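Local coordinates for protein deoxyhypusine hydroxylase (Homo sapiens, PDB 4D50) that catalyses the iron- and oxygen-dependent hydroxylation of deoxyhypusine on the translation factor eIF5A, the second step in making hypusine, at residues 58-63 with 87-92; 209-214 with 237-242; 242-247 with 269-274. All coordinates share one frame; numbering follows the deposited sequence.

Overall arrangement
From the N terminus, contact 1 comes first: it closes a loop of 23 residues between 58-63 and 87-92, joining helix 57-70 to the start of helix 90-103, with helix 76-84 lying in the loop. Contact 2 does the same further on, joining helix 208-221 to the start of helix 241-254 around helix 227-235. Contact 3 takes over at Met242, which it shares with contact 2, and brings helix 241-254 against the start of helix 272-289. The three follow in series and none nests or crosses. In space they converge on one diiron-peroxo centre: contacts 1 and 3 supply ligands to one iron, contact 2 to the other, and contact 1 packs against both of the others.

Contact 1. Residues 58-63 with 87-92; sequences LLKHEL and RQEPMV. With FE (Fe (III) ion), chain D; PER (peroxide ion), chain E.
His61 and Met91 meet beside the iron: in one of its two modelled conformers, the methyl CE of Met91 sits over the centre of the imidazole, a CH-pi contact with CE 3.5 Å from the ring centroid. Met91 reaches there as an extended chain, its SD anti to CA (chi2 180°). Both nitrogens of the ring are engaged. His61 ND1 donates to Leu58 O one turn back, 2.7 Å away and nearly straight at 163°, in the carbonyl plane and on a lone pair. That leaves His61 NE2 to bind the iron at 2.3 Å. Leu58 O also accepts from Glu62 N, the ordinary helix bond; the ring's rotation is fixed by ND1 on this carbonyl and NE2 on the metal. The peroxide lies close by, with O1 3.1 Å from His61 CD2, and its O2 is a ligand of the same iron, as are two waters, His245 and Glu246.

Away from the iron, Lys60 reaches to the loop before helix 90-103. Its chain bends at chi3 (-72°), and NZ donates to the syn lone pair of Glu89 OE1 at 3.2 Å, a salt bridge in which the two side chains cross at about a right angle. A water accepts from Lys60 NZ and donates to Glu89 OE2, so both carboxylate oxygens are engaged. Val92 CG2 packs 3.9 Å from Lys60 CB and lies against the backbone N of His61. Such an iron-binding histidine of helix 57-70, covered by a methionine from the start of helix 90-103, belongs to the diiron site of a HEAT-repeat hydroxylase.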
loop_
_atom_site.group_PDB
_atom_site.type_symbol
_atom_site.label_atom_id
_atom_site.label_comp_id
_atom_site.label_asym_id
_atom_site.label_seq_id
_atom_site.Cartn_x
_atom_site.Cartn_y
_atom_site.Cartn_z
ATOM N N LEU A 58 -9.845 -5.695 2.430
ATOM C CA LEU A 58 -9.412 -4.275 2.372
ATOM C C LEU A 58 -8.857 -3.825 3.734
ATOM O O LEU A 58 -7.696 -3.376 3.839
ATOM C CB LEU A 58 -10.524 -3.323 1.957
ATOM C CG LEU A 58 -10.046 -1.882 1.877
ATOM C CD1 LEU A 58 -9.049 -1.682 0.740
ATOM C CD2 LEU A 58 -11.192 -0.901 1.638
ATOM N N LEU A 59 -9.638 -4.031 4.783
ATOM C CA LEU A 59 -9.146 -3.596 6.090
ATOM C C LEU A 59 -7.893 -4.384 6.468
ATOM O O LEU A 59 -6.899 -3.816 6.857
ATOM C CB LEU A 59 -10.242 -3.718 7.155
ATOM C CG LEU A 59 -9.798 -3.220 8.530
ATOM C CD1 LEU A 59 -9.425 -1.760 8.617
ATOM C CD2 LEU A 59 -10.969 -3.541 9.516
ATOM N N LYS A 60 -7.913 -5.712 6.306
ATOM C CA LYS A 60 -6.792 -6.539 6.760
ATOM C C LYS A 60 -5.456 -6.215 6.077
ATOM O O LYS A 60 -4.406 -6.193 6.707
ATOM C CB LYS A 60 -7.090 -8.006 6.570
ATOM C CG LYS A 60 -8.082 -8.595 7.564
ATOM C CD LYS A 60 -8.170 -10.118 7.429
ATOM C CE LYS A 60 -8.878 -10.526 6.170
ATOM N NZ LYS A 60 -9.201 -11.967 6.095
ATOM N N HIS A 61 -5.515 -5.924 4.810
ATOM C CA HIS A 61 -4.312 -5.564 4.071
ATOM C C HIS A 61 -3.805 -4.180 4.469
ATOM O O HIS A 61 -2.576 -3.969 4.522
ATOM C CB HIS A 61 -4.521 -5.791 2.580
ATOM C CG HIS A 61 -4.674 -4.533 1.784
ATOM N ND1 HIS A 61 -5.711 -3.651 1.972
ATOM C CD2 HIS A 61 -3.864 -3.999 0.836
ATOM C CE1 HIS A 61 -5.577 -2.652 1.094
ATOM N NE2 HIS A 61 -4.436 -2.828 0.426
ATOM N N GLU A 62 -4.696 -3.277 4.881
ATOM C CA GLU A 62 -4.266 -1.943 5.411
ATOM C C GLU A 62 -3.539 -2.122 6.796
ATOM O O GLU A 62 -2.583 -1.403 7.155
ATOM C CB GLU A 62 -5.459 -1.049 5.548
ATOM C CG GLU A 62 -5.272 0.410 5.176
ATOM C CD GLU A 62 -5.183 0.592 3.669
ATOM O OE1 GLU A 62 -6.053 0.100 2.924
ATOM O OE2 GLU A 62 -4.145 1.121 3.246
ATOM N N LEU A 63 -4.035 -3.071 7.553
ATOM C CA LEU A 63 -3.380 -3.394 8.822
ATOM C C LEU A 63 -1.968 -3.727 8.533
ATOM O O LEU A 63 -1.035 -3.323 9.257
ATOM C CB LEU A 63 -4.022 -4.559 9.540
ATOM C CG LEU A 63 -5.535 -4.514 9.790
ATOM C CD1 LEU A 63 -5.970 -5.834 10.352
ATOM C CD2 LEU A 63 -5.856 -3.415 10.742
ATOM N N ARG A 87 -5.043 -19.199 3.982
ATOM C CA ARG A 87 -6.452 -18.855 3.928
ATOM C C ARG A 87 -6.632 -17.327 3.699
ATOM O O ARG A 87 -7.675 -16.895 3.129
ATOM C CB ARG A 87 -7.176 -19.277 5.207
ATOM C CG ARG A 87 -6.998 -20.745 5.594
ATOM C CD ARG A 87 -6.698 -20.878 7.088
ATOM N NE ARG A 87 -7.494 -21.976 7.645
ATOM C CZ ARG A 87 -8.609 -21.834 8.359
ATOM N NH1 ARG A 87 -9.055 -20.630 8.738
ATOM N NH2 ARG A 87 -9.251 -22.913 8.776
ATOM N N GLN A 88 -5.631 -16.518 4.057
ATOM C CA GLN A 88 -5.731 -15.057 3.823
ATOM C C GLN A 88 -5.765 -14.762 2.319
ATOM O O GLN A 88 -5.072 -15.431 1.577
ATOM C CB GLN A 88 -4.558 -14.295 4.480
ATOM C CG GLN A 88 -4.499 -14.316 5.983
ATOM C CD GLN A 88 -5.505 -13.423 6.672
ATOM O OE1 GLN A 88 -5.517 -13.339 7.879
ATOM N NE2 GLN A 88 -6.324 -12.757 5.921
ATOM N N GLU A 89 -6.508 -13.735 1.860
ATOM C CA GLU A 89 -6.531 -13.370 0.424
ATOM C C GLU A 89 -5.110 -13.038 -0.017
ATOM O O GLU A 89 -4.371 -12.537 0.805
ATOM C CB GLU A 89 -7.404 -12.137 0.181
ATOM C CG GLU A 89 -8.898 -12.280 0.596
ATOM C CD GLU A 89 -9.196 -12.375 2.119
ATOM O OE1 GLU A 89 -8.342 -12.145 3.064
ATOM O OE2 GLU A 89 -10.376 -12.680 2.409
ATOM N N PRO A 90 -4.778 -13.226 -1.310
ATOM C CA PRO A 90 -3.479 -12.815 -1.894
ATOM C C PRO A 90 -3.027 -11.361 -1.540
ATOM O O PRO A 90 -1.855 -11.097 -1.255
ATOM C CB PRO A 90 -3.735 -12.920 -3.408
ATOM C CG PRO A 90 -4.785 -13.967 -3.552
ATOM C CD PRO A 90 -5.654 -13.852 -2.334
ATOM N N MET A 91 -3.966 -10.451 -1.642
ATOM C CA MET A 91 -3.752 -9.036 -1.361
ATOM C C MET A 91 -3.267 -8.841 0.088
ATOM O O MET A 91 -2.428 -7.964 0.373
ATOM C CB MET A 91 -5.081 -8.331 -1.627
ATOM C CG MET A 91 -5.359 -6.994 -1.031
ATOM S SD MET A 91 -7.025 -6.597 -1.632
ATOM C CE MET A 91 -7.109 -4.925 -1.033
ATOM N N VAL A 92 -3.794 -9.662 0.986
ATOM C CA VAL A 92 -3.461 -9.554 2.363
ATOM C C VAL A 92 -2.043 -10.160 2.578
ATOM O O VAL A 92 -1.201 -9.581 3.280
ATOM C CB VAL A 92 -4.520 -10.227 3.249
ATOM C CG1 VAL A 92 -4.046 -10.264 4.648
ATOM C CG2 VAL A 92 -5.826 -9.400 3.202
HETATM FE FE FE D . -3.956 -1.933 -1.674
HETATM O O1 PER E . -2.747 -4.395 -2.069
HETATM O O2 PER E . -3.980 -3.809 -2.787
HETATM O O HOH W 1 -11.611 -12.189 4.679
HETATM O O HOH W 2 -1.598 -1.854 -1.360
HETATM O O HOH W 3 -3.895 0.012 -0.739
#

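Contact 2. Residues 209-214 with 237-242; sequences LFRHEV and CTENPM. With FE (Fe (III) ion), chain C; GAI (guanidine), chain H; PER (peroxide ion), chain E.
Helix 208-221 meets the loop that leads into helix 241-254, where His212 and Met242 bring their CA atoms within 6.6 Å. This is stacking between successive HEAT-like repeats, 210-236 and 243-269, and it carries a ligand of the second iron. In one of its two modelled conformers Met242 lays its sulfur over one face of the His212 ring, SD 4.4 Å from the centroid and offset toward the rim. Bending at chi3 (81°) there brings Met242 CE back against the backbone of Leu209. The ring is fixed at both nitrogens: His212 ND1 donates in the ring plane to a lone pair of Leu209 O at 2.7 Å, and NE2 binds the iron, which His94 and Glu95 also hold.

Farther out, Arg211 and Glu239 reach toward each other tip to tip in a salt bridge. Arg211 NH2 gives a good bond to the syn lone pair of Glu239 OE1 at 2.7 Å, while Arg211 NE makes a weak one to OE2. OE1 is gripped a second time, on its anti side, by the backbone N of Asn240, which ties the carboxylate to its own loop. Asn240 is in turn the N-cap of helix 241-254. A bound guanidine donates from N3 to Thr238 O. The cap itself is one bond, from Met242 N to Asn240 OD1 at 2.8 Å, the donor tilted 23° from the carbonyl plane.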
loop_
_atom_site.group_PDB
_atom_site.type_symbol
_atom_site.label_atom_id
_atom_site.label_comp_id
_atom_site.label_asym_id
_atom_site.label_seq_id
_atom_site.Cartn_x
_atom_site.Cartn_y
_atom_site.Cartn_z
ATOM N N LEU A 209 0.543 -7.264 -9.493
ATOM C CA LEU A 209 1.295 -6.536 -8.438
ATOM C C LEU A 209 1.848 -5.230 -8.977
ATOM O O LEU A 209 1.626 -4.148 -8.387
ATOM C CB LEU A 209 2.439 -7.384 -7.896
ATOM C CG LEU A 209 2.942 -6.929 -6.541
ATOM C CD1 LEU A 209 1.974 -7.229 -5.431
ATOM C CD2 LEU A 209 4.290 -7.539 -6.238
ATOM N N PHE A 210 2.551 -5.315 -10.121
ATOM C CA PHE A 210 3.093 -4.135 -10.795
ATOM C C PHE A 210 2.061 -3.062 -11.071
ATOM O O PHE A 210 2.286 -1.875 -10.709
ATOM C CB PHE A 210 3.743 -4.562 -12.125
ATOM C CG PHE A 210 4.287 -3.415 -12.985
ATOM C CD1 PHE A 210 3.459 -2.763 -13.904
ATOM C CD2 PHE A 210 5.598 -3.006 -12.902
ATOM C CE1 PHE A 210 3.943 -1.796 -14.736
ATOM C CE2 PHE A 210 6.060 -1.914 -13.673
ATOM C CZ PHE A 210 5.237 -1.346 -14.594
ATOM N N ARG A 211 0.931 -3.441 -11.652
ATOM C CA ARG A 211 -0.131 -2.464 -11.973
ATOM C C ARG A 211 -0.676 -1.810 -10.709
ATOM O O ARG A 211 -1.011 -0.624 -10.671
ATOM C CB ARG A 211 -1.279 -3.135 -12.723
ATOM C CG ARG A 211 -0.843 -3.437 -14.146
ATOM C CD ARG A 211 -2.002 -3.784 -15.076
ATOM N NE ARG A 211 -2.841 -4.830 -14.592
ATOM C CZ ARG A 211 -2.612 -6.154 -14.755
ATOM N NH1 ARG A 211 -1.473 -6.582 -15.328
ATOM N NH2 ARG A 211 -3.526 -7.058 -14.314
ATOM N N HIS A 212 -0.837 -2.590 -9.681
ATOM C CA HIS A 212 -1.361 -2.045 -8.451
ATOM C C HIS A 212 -0.429 -1.011 -7.882
ATOM O O HIS A 212 -0.864 -0.003 -7.359
ATOM C CB HIS A 212 -1.766 -3.206 -7.492
ATOM C CG HIS A 212 -1.059 -3.308 -6.181
ATOM N ND1 HIS A 212 0.227 -3.778 -6.078
ATOM C CD2 HIS A 212 -1.503 -3.185 -4.906
ATOM C CE1 HIS A 212 0.595 -3.755 -4.822
ATOM N NE2 HIS A 212 -0.446 -3.456 -4.085
ATOM N N GLU A 213 0.868 -1.310 -7.917
ATOM C CA GLU A 213 1.844 -0.361 -7.472
ATOM C C GLU A 213 1.780 0.926 -8.249
ATOM O O GLU A 213 1.936 2.016 -7.661
ATOM C CB GLU A 213 3.249 -0.988 -7.503
ATOM C CG GLU A 213 4.207 -0.229 -6.643
ATOM C CD GLU A 213 3.949 -0.354 -5.141
ATOM O OE1 GLU A 213 3.599 -1.456 -4.664
ATOM O OE2 GLU A 213 4.129 0.683 -4.454
ATOM N N VAL A 214 1.642 0.822 -9.570
ATOM C CA VAL A 214 1.452 2.017 -10.416
ATOM C C VAL A 214 0.304 2.862 -9.915
ATOM O O VAL A 214 0.418 4.103 -9.749
ATOM C CB VAL A 214 1.253 1.587 -11.884
ATOM C CG1 VAL A 214 0.872 2.776 -12.785
ATOM C CG2 VAL A 214 2.567 1.019 -12.416
ATOM N N CYS A 237 -14.000 -4.127 -15.644
ATOM C CA CYS A 237 -14.448 -5.302 -14.842
ATOM C C CYS A 237 -13.525 -6.502 -15.006
ATOM O O CYS A 237 -13.529 -7.342 -14.141
ATOM C CB CYS A 237 -15.909 -5.757 -15.187
ATOM S SG CYS A 237 -16.161 -6.482 -16.887
ATOM N N THR A 238 -12.754 -6.598 -16.093
ATOM C CA THR A 238 -11.789 -7.658 -16.293
ATOM C C THR A 238 -10.486 -7.468 -15.483
ATOM O O THR A 238 -9.704 -8.423 -15.259
ATOM C CB THR A 238 -11.369 -7.813 -17.769
ATOM O OG1 THR A 238 -10.989 -6.536 -18.345
ATOM C CG2 THR A 238 -12.537 -8.366 -18.656
ATOM N N GLU A 239 -10.251 -6.239 -15.040
ATOM C CA GLU A 239 -9.050 -5.955 -14.265
ATOM C C GLU A 239 -9.066 -6.637 -12.895
ATOM O O GLU A 239 -10.087 -6.823 -12.267
ATOM C CB GLU A 239 -8.818 -4.423 -14.153
ATOM C CG GLU A 239 -7.492 -4.039 -13.455
ATOM C CD GLU A 239 -6.204 -4.635 -14.064
ATOM O OE1 GLU A 239 -5.766 -5.735 -13.640
ATOM O OE2 GLU A 239 -5.568 -3.980 -14.946
ATOM N N ASN A 240 -7.878 -7.013 -12.426
ATOM C CA ASN A 240 -7.742 -7.629 -11.119
ATOM C C ASN A 240 -8.292 -6.723 -9.995
ATOM O O ASN A 240 -8.063 -5.521 -10.032
ATOM C CB ASN A 240 -6.249 -7.899 -10.955
ATOM C CG ASN A 240 -5.940 -8.546 -9.671
ATOM O OD1 ASN A 240 -6.040 -7.942 -8.638
ATOM N ND2 ASN A 240 -5.603 -9.800 -9.710
ATOM N N PRO A 241 -9.115 -7.262 -9.067
ATOM C CA PRO A 241 -9.737 -6.466 -8.042
ATOM C C PRO A 241 -8.733 -5.700 -7.163
ATOM O O PRO A 241 -8.996 -4.542 -6.757
ATOM C CB PRO A 241 -10.518 -7.471 -7.183
ATOM C CG PRO A 241 -10.447 -8.752 -7.909
ATOM C CD PRO A 241 -9.665 -8.627 -9.153
ATOM N N MET A 242 -7.558 -6.261 -6.949
ATOM C CA MET A 242 -6.505 -5.571 -6.195
ATOM C C MET A 242 -6.024 -4.307 -6.939
ATOM O O MET A 242 -5.739 -3.291 -6.313
ATOM C CB MET A 242 -5.337 -6.549 -5.964
ATOM C CG MET A 242 -4.117 -5.966 -5.323
ATOM S SD MET A 242 -2.823 -7.197 -5.112
ATOM C CE MET A 242 -2.217 -7.119 -6.793
HETATM FE FE FE C . -0.640 -3.709 -1.840
HETATM C C GAI H . -8.989 -10.751 -12.917
HETATM N N1 GAI H . -9.031 -11.376 -11.834
HETATM N N2 GAI H . -7.793 -10.569 -13.478
HETATM N N3 GAI H . -10.096 -10.252 -13.484
HETATM O O1 PER E . -2.747 -4.395 -2.069
HETATM O O2 PER E . -3.980 -3.809 -2.787
HETATM O O HOH W 2 -1.598 -1.854 -1.360
HETATM O O HOH W 4 1.218 -2.587 -1.655
#

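Contact 3. Residues 242-247 with 269-274; sequences MVRHEC and DPERVV. With FE (Fe (III) ion), chain D; PER (peroxide ion), chain E.
Arg244 and Asp269 carry the ionic part of the contact. The guanidinium comes end-on, Arg244 NH1 to Asp269 OD2 and Arg244 NH2 to Asp269 OD1, each 3.0 Å, with the two planar groups 57° apart. Arg244 NH2 meets Asp269 OD1 from above the carboxylate plane and also donates to Leu234 O. Asp269 OD2 accepts a second bond from Glu271 N, which closes an Asx turn just ahead of helix 272-289; the two donors approach OD2 from opposite faces. An alanine in place of Asp269 would probably leave Arg244 without its anionic mate and Glu271 N without its turn acceptor.

Van der Waals contacts come next. Val274 CG2 packs over one face of the Arg244 guanidinium, toward the rim, and touches Arg244 CB. Val273 CG1, in one of two modelled conformers, lies 3.7 Å from His245 CB.

Metal bonds make the third group. His245 NE2 binds the iron at 2.2 Å and Glu246 OE1 at 2.1 Å, while a water on that iron donates to Glu246 OE2. Ser277 hydrogen-bonds His245 ND1. Adjacent His and Glu ligands on one HEAT-repeat helix, completed by His61, make up one half of the peroxo-diiron site of deoxyhypusine hydroxylase.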
loop_
_atom_site.group_PDB
_atom_site.type_symbol
_atom_site.label_atom_id
_atom_site.label_comp_id
_atom_site.label_asym_id
_atom_site.label_seq_id
_atom_site.Cartn_x
_atom_site.Cartn_y
_atom_site.Cartn_z
ATOM N N MET A 242 -7.558 -6.261 -6.949
ATOM C CA MET A 242 -6.505 -5.571 -6.195
ATOM C C MET A 242 -6.024 -4.307 -6.939
ATOM O O MET A 242 -5.739 -3.291 -6.313
ATOM C CB MET A 242 -5.337 -6.549 -5.964
ATOM C CG MET A 242 -4.117 -5.966 -5.323
ATOM S SD MET A 242 -2.823 -7.197 -5.112
ATOM C CE MET A 242 -2.217 -7.119 -6.793
ATOM N N VAL A 243 -5.931 -4.378 -8.265
ATOM C CA VAL A 243 -5.565 -3.221 -9.092
ATOM C C VAL A 243 -6.722 -2.179 -9.129
ATOM O O VAL A 243 -6.503 -0.948 -8.960
ATOM C CB VAL A 243 -5.297 -3.597 -10.561
ATOM C CG1 VAL A 243 -5.004 -2.377 -11.381
ATOM C CG2 VAL A 243 -4.089 -4.607 -10.632
ATOM N N ARG A 244 -7.918 -2.692 -9.296
ATOM C CA ARG A 244 -9.041 -1.766 -9.333
ATOM C C ARG A 244 -9.222 -1.040 -7.998
ATOM O O ARG A 244 -9.455 0.170 -7.961
ATOM C CB ARG A 244 -10.321 -2.446 -9.745
ATOM C CG ARG A 244 -10.311 -3.136 -11.129
ATOM C CD ARG A 244 -11.576 -3.986 -11.323
ATOM N NE ARG A 244 -12.682 -3.061 -11.343
ATOM C CZ ARG A 244 -13.906 -3.301 -10.894
ATOM N NH1 ARG A 244 -14.223 -4.450 -10.315
ATOM N NH2 ARG A 244 -14.732 -2.303 -10.924
ATOM N N HIS A 245 -9.050 -1.762 -6.907
ATOM C CA HIS A 245 -9.044 -1.108 -5.552
ATOM C C HIS A 245 -7.982 -0.022 -5.398
ATOM O O HIS A 245 -8.268 1.070 -4.866
ATOM C CB HIS A 245 -8.928 -2.136 -4.428
ATOM C CG HIS A 245 -7.859 -1.819 -3.458
ATOM N ND1 HIS A 245 -8.041 -0.880 -2.465
ATOM C CD2 HIS A 245 -6.633 -2.357 -3.261
ATOM C CE1 HIS A 245 -6.927 -0.778 -1.769
ATOM N NE2 HIS A 245 -6.092 -1.719 -2.169
ATOM N N GLU A 246 -6.749 -0.268 -5.894
ATOM C CA GLU A 246 -5.701 0.689 -5.737
ATOM C C GLU A 246 -5.983 1.960 -6.550
ATOM O O GLU A 246 -5.715 3.069 -6.071
ATOM C CB GLU A 246 -4.346 0.029 -6.118
ATOM C CG GLU A 246 -3.185 0.530 -5.303
ATOM C CD GLU A 246 -3.327 0.243 -3.839
ATOM O OE1 GLU A 246 -3.471 -0.910 -3.441
ATOM O OE2 GLU A 246 -3.320 1.236 -3.087
ATOM N N CYS A 247 -6.557 1.757 -7.725
ATOM C CA CYS A 247 -7.001 2.834 -8.633
ATOM C C CYS A 247 -8.113 3.660 -7.976
ATOM O O CYS A 247 -8.072 4.871 -7.982
ATOM C CB CYS A 247 -7.382 2.282 -9.991
ATOM S SG CYS A 247 -5.932 1.781 -10.934
ATOM N N ASP A 269 -20.237 -1.984 -6.807
ATOM C CA ASP A 269 -19.503 -2.993 -7.559
ATOM C C ASP A 269 -19.639 -4.353 -6.904
ATOM O O ASP A 269 -19.682 -4.473 -5.710
ATOM C CB ASP A 269 -17.981 -2.633 -7.616
ATOM C CG ASP A 269 -17.269 -3.333 -8.711
ATOM O OD1 ASP A 269 -17.434 -2.919 -9.905
ATOM O OD2 ASP A 269 -16.569 -4.353 -8.446
ATOM N N PRO A 270 -19.643 -5.409 -7.698
ATOM C CA PRO A 270 -19.690 -6.745 -7.076
ATOM C C PRO A 270 -18.486 -7.151 -6.250
ATOM O O PRO A 270 -18.571 -8.103 -5.500
ATOM C CB PRO A 270 -19.894 -7.692 -8.278
ATOM C CG PRO A 270 -19.519 -6.870 -9.494
ATOM C CD PRO A 270 -19.733 -5.440 -9.160
ATOM N N GLU A 271 -17.334 -6.509 -6.444
ATOM C CA GLU A 271 -16.103 -6.884 -5.738
ATOM C C GLU A 271 -16.095 -6.068 -4.467
ATOM O O GLU A 271 -16.123 -4.813 -4.468
ATOM C CB GLU A 271 -14.890 -6.586 -6.627
ATOM C CG GLU A 271 -14.788 -7.537 -7.799
ATOM C CD GLU A 271 -14.401 -8.938 -7.385
ATOM O OE1 GLU A 271 -13.878 -9.143 -6.235
ATOM O OE2 GLU A 271 -14.644 -9.855 -8.173
ATOM N N ARG A 272 -16.173 -6.781 -3.369
ATOM C CA ARG A 272 -16.193 -6.168 -2.061
ATOM C C ARG A 272 -15.022 -5.270 -1.858
ATOM O O ARG A 272 -15.200 -4.185 -1.313
ATOM C CB ARG A 272 -16.154 -7.251 -0.959
ATOM C CG ARG A 272 -16.297 -6.627 0.407
ATOM C CD ARG A 272 -16.645 -7.718 1.410
ATOM N NE ARG A 272 -16.659 -7.172 2.734
ATOM C CZ ARG A 272 -16.817 -7.907 3.844
ATOM N NH1 ARG A 272 -17.034 -9.195 3.747
ATOM N NH2 ARG A 272 -16.779 -7.332 5.022
ATOM N N VAL A 273 -13.821 -5.652 -2.302
ATOM C CA VAL A 273 -12.663 -4.804 -2.090
ATOM C C VAL A 273 -12.810 -3.448 -2.847
ATOM O O VAL A 273 -12.424 -2.376 -2.353
ATOM C CB VAL A 273 -11.360 -5.517 -2.486
ATOM C CG1 VAL A 273 -10.174 -4.712 -2.009
ATOM C CG2 VAL A 273 -11.301 -6.930 -1.882
ATOM N N VAL A 274 -13.393 -3.496 -4.031
ATOM C CA VAL A 274 -13.699 -2.313 -4.800
ATOM C C VAL A 274 -14.819 -1.457 -4.223
ATOM O O VAL A 274 -14.639 -0.227 -4.025
ATOM C CB VAL A 274 -14.012 -2.677 -6.288
ATOM C CG1 VAL A 274 -14.428 -1.425 -7.072
ATOM C CG2 VAL A 274 -12.774 -3.323 -6.903
HETATM FE FE FE D . -3.956 -1.933 -1.674
HETATM O O1 PER E . -2.747 -4.395 -2.069
HETATM O O2 PER E . -3.980 -3.809 -2.787
HETATM O O HOH W 3 -3.895 0.012 -0.739
HETATM O O HOH W 2 -1.598 -1.854 -1.360
#